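Long-range contact in VP5 (Halorubrum pleomorphic virus 2, PDB 6QGI), which probably mediates fusion of the viral envelope with the membrane of its haloarchaeal host: residues Gln308-Gly316 against Met349-Thr357. Numbering follows the deposited sequence.
Sequences QDTGATLPG and MSLVEGDWT
Thr-313 and Glu-353 face each other as the hydrogen-bonded pair of a single antiparallel bridge, and both backbone bonds of that pair are made. Glu-353 N gives the straighter one, reaching Thr-313 O at 3.0 Å. In return Thr-313 N meets Glu-353 O at 2.8 Å. The same oxygen also takes a weak bond from Thr-313 OG1, which chi1 of 51° folds back over its own backbone, close to the partner strand. CA-H...O contacts flank the pair: Ala-312 CA lies 3.4 Å from Glu-353 O, and Val-352 CA approaches Thr-313 O. Next to the bridge two glycines let the backbones close in, Gly-311 O standing 3.7 Å from Gly-354 CA.

Apolar side chains extend the contact beyond the bridge. With CG anti to its backbone N (chi1 -174°), Leu-314 sets CD1 4.1 Å from Val-352 CB, while its other methyl, CD2, meets Met-349 CE. Pro-315 turns CD and CG to Leu-351, CD standing 3.9 Å from Leu-351 CB, the two side chains crossing at about a right angle.

On its other edge this part of strand 312-320 pairs with 301-307, through backbone bonds of Leu-314 and Gly-316. On the far side of the 349-357 segment, the backbone of Gly-354 bonds to Phe-425 of strand 418-427; the side chains of Ala-312 and Val-352 both rest on Phe-425, and those of Leu-314 and Met-349 reach Ile-437 of strand 434-439.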
loop_
_atom_site.group_PDB
_atom_site.type_symbol
_atom_site.label_atom_id
_atom_site.label_comp_id
_atom_site.label_asym_id
_atom_site.label_seq_id
_atom_site.Cartn_x
_atom_site.Cartn_y
_atom_site.Cartn_z
ATOM N N GLN A 308 2.078 18.398 -8.303
ATOM C CA GLN A 308 2.421 19.127 -9.529
ATOM C C GLN A 308 1.537 18.823 -10.751
ATOM O O GLN A 308 1.100 19.761 -11.421
ATOM C CB GLN A 308 3.874 18.850 -9.915
ATOM C CG GLN A 308 4.886 19.308 -8.890
ATOM C CD GLN A 308 6.243 19.347 -9.514
ATOM O OE1 GLN A 308 6.731 18.355 -10.069
ATOM N NE2 GLN A 308 6.861 20.523 -9.474
ATOM N N ASP A 309 1.306 17.528 -11.049
ATOM C CA ASP A 309 0.549 17.050 -12.211
ATOM C C ASP A 309 -0.960 17.382 -12.186
ATOM O O ASP A 309 -1.569 17.434 -13.255
ATOM C CB ASP A 309 0.722 15.525 -12.359
ATOM C CG ASP A 309 2.040 15.070 -12.973
ATOM O OD1 ASP A 309 3.016 15.862 -12.952
ATOM O OD2 ASP A 309 2.101 13.920 -13.463
ATOM N N THR A 310 -1.562 17.583 -10.997
ATOM C CA THR A 310 -3.005 17.842 -10.873
ATOM C C THR A 310 -3.352 19.193 -10.221
ATOM O O THR A 310 -4.436 19.726 -10.467
ATOM C CB THR A 310 -3.654 16.730 -10.050
ATOM O OG1 THR A 310 -3.041 16.707 -8.763
ATOM C CG2 THR A 310 -3.550 15.363 -10.716
ATOM N N GLY A 311 -2.465 19.690 -9.366
ATOM C CA GLY A 311 -2.645 20.935 -8.625
ATOM C C GLY A 311 -3.407 20.751 -7.326
ATOM O O GLY A 311 -3.884 21.732 -6.749
ATOM N N ALA A 312 -3.522 19.491 -6.856
ATOM C CA ALA A 312 -4.234 19.135 -5.629
ATOM C C ALA A 312 -3.408 19.469 -4.382
ATOM O O ALA A 312 -2.276 18.999 -4.239
ATOM C CB ALA A 312 -4.603 17.660 -5.643
ATOM N N THR A 313 -3.978 20.316 -3.499
ATOM C CA THR A 313 -3.361 20.762 -2.243
ATOM C C THR A 313 -3.862 19.896 -1.090
ATOM O O THR A 313 -5.067 19.654 -0.976
ATOM C CB THR A 313 -3.608 22.257 -1.984
ATOM O OG1 THR A 313 -5.002 22.540 -2.111
ATOM C CG2 THR A 313 -2.807 23.155 -2.913
ATOM N N LEU A 314 -2.930 19.421 -0.239
ATOM C CA LEU A 314 -3.249 18.524 0.871
ATOM C C LEU A 314 -2.327 18.752 2.095
ATOM O O LEU A 314 -1.104 18.620 1.970
ATOM C CB LEU A 314 -3.143 17.064 0.366
ATOM C CG LEU A 314 -3.566 15.920 1.290
ATOM C CD1 LEU A 314 -5.065 15.957 1.597
ATOM C CD2 LEU A 314 -3.218 14.589 0.672
ATOM N N PRO A 315 -2.897 19.059 3.289
ATOM C CA PRO A 315 -2.051 19.241 4.483
ATOM C C PRO A 315 -1.830 17.927 5.247
ATOM O O PRO A 315 -2.787 17.202 5.522
ATOM C CB PRO A 315 -2.845 20.248 5.324
ATOM C CG PRO A 315 -4.280 20.146 4.828
ATOM C CD PRO A 315 -4.325 19.263 3.611
ATOM N N GLY A 316 -0.583 17.636 5.601
ATOM C CA GLY A 316 -0.272 16.415 6.335
ATOM C C GLY A 316 1.170 16.229 6.755
ATOM O O GLY A 316 2.030 17.071 6.483
ATOM N N MET A 349 -8.011 13.472 4.269
ATOM C CA MET A 349 -8.516 13.521 2.892
ATOM C C MET A 349 -9.701 14.471 2.753
ATOM O O MET A 349 -9.960 14.959 1.654
ATOM C CB MET A 349 -8.902 12.119 2.385
ATOM C CG MET A 349 -7.728 11.154 2.312
ATOM S SD MET A 349 -6.409 11.686 1.194
ATOM C CE MET A 349 -4.974 11.388 2.222
ATOM N N SER A 350 -10.383 14.778 3.872
ATOM C CA SER A 350 -11.504 15.712 3.912
ATOM C C SER A 350 -11.031 17.166 3.661
ATOM O O SER A 350 -11.858 18.047 3.403
ATOM C CB SER A 350 -12.237 15.611 5.247
ATOM O OG SER A 350 -13.540 16.164 5.162
ATOM N N LEU A 351 -9.702 17.401 3.710
ATOM C CA LEU A 351 -9.118 18.726 3.513
ATOM C C LEU A 351 -8.473 18.898 2.114
ATOM O O LEU A 351 -7.858 19.942 1.863
ATOM C CB LEU A 351 -8.103 19.045 4.629
ATOM C CG LEU A 351 -8.668 19.163 6.059
ATOM C CD1 LEU A 351 -7.558 19.212 7.084
ATOM C CD2 LEU A 351 -9.582 20.375 6.215
ATOM N N VAL A 352 -8.669 17.921 1.191
ATOM C CA VAL A 352 -8.142 18.004 -0.178
ATOM C C VAL A 352 -8.840 19.165 -0.936
ATOM O O VAL A 352 -10.071 19.284 -0.923
ATOM C CB VAL A 352 -8.218 16.652 -0.956
ATOM C CG1 VAL A 352 -9.653 16.268 -1.332
ATOM C CG2 VAL A 352 -7.316 16.668 -2.191
ATOM N N GLU A 353 -8.028 20.042 -1.535
ATOM C CA GLU A 353 -8.468 21.200 -2.319
ATOM C C GLU A 353 -7.730 21.224 -3.654
ATOM O O GLU A 353 -6.803 20.436 -3.854
ATOM C CB GLU A 353 -8.208 22.502 -1.546
ATOM C CG GLU A 353 -9.383 23.006 -0.735
ATOM C CD GLU A 353 -9.173 24.413 -0.213
ATOM O OE1 GLU A 353 -8.379 24.585 0.740
ATOM O OE2 GLU A 353 -9.796 25.348 -0.767
ATOM N N GLY A 354 -8.118 22.130 -4.543
ATOM C CA GLY A 354 -7.447 22.263 -5.827
ATOM C C GLY A 354 -8.278 22.908 -6.905
ATOM O O GLY A 354 -9.471 22.623 -7.027
ATOM N N ASP A 355 -7.640 23.772 -7.704
ATOM C CA ASP A 355 -8.295 24.457 -8.809
ATOM C C ASP A 355 -8.623 23.457 -9.916
ATOM O O ASP A 355 -7.793 22.608 -10.263
ATOM C CB ASP A 355 -7.419 25.605 -9.339
ATOM C CG ASP A 355 -8.148 26.562 -10.262
ATOM O OD1 ASP A 355 -9.117 27.213 -9.803
ATOM O OD2 ASP A 355 -7.741 26.675 -11.440
ATOM N N TRP A 356 -9.865 23.522 -10.414
ATOM C CA TRP A 356 -10.355 22.675 -11.495
ATOM C C TRP A 356 -10.350 23.487 -12.792
ATOM O O TRP A 356 -10.910 24.584 -12.842
ATOM C CB TRP A 356 -11.749 22.120 -11.171
ATOM C CG TRP A 356 -12.188 21.036 -12.108
ATOM C CD1 TRP A 356 -12.933 21.187 -13.239
ATOM C CD2 TRP A 356 -11.885 19.637 -12.009
ATOM N NE1 TRP A 356 -13.123 19.968 -13.847
ATOM C CE2 TRP A 356 -12.497 18.997 -13.109
ATOM C CE3 TRP A 356 -11.163 18.857 -11.088
ATOM C CZ2 TRP A 356 -12.410 17.614 -13.316
ATOM C CZ3 TRP A 356 -11.083 17.486 -11.290
ATOM C CH2 TRP A 356 -11.697 16.879 -12.395
ATOM N N THR A 357 -9.654 22.974 -13.815
ATOM C CA THR A 357 -9.493 23.628 -15.119
ATOM C C THR A 357 -10.075 22.736 -16.233
ATOM O O THR A 357 -10.268 23.198 -17.360
ATOM C CB THR A 357 -7.996 23.964 -15.333
ATOM O OG1 THR A 357 -7.612 24.941 -14.366
ATOM C CG2 THR A 357 -7.684 24.507 -16.721
#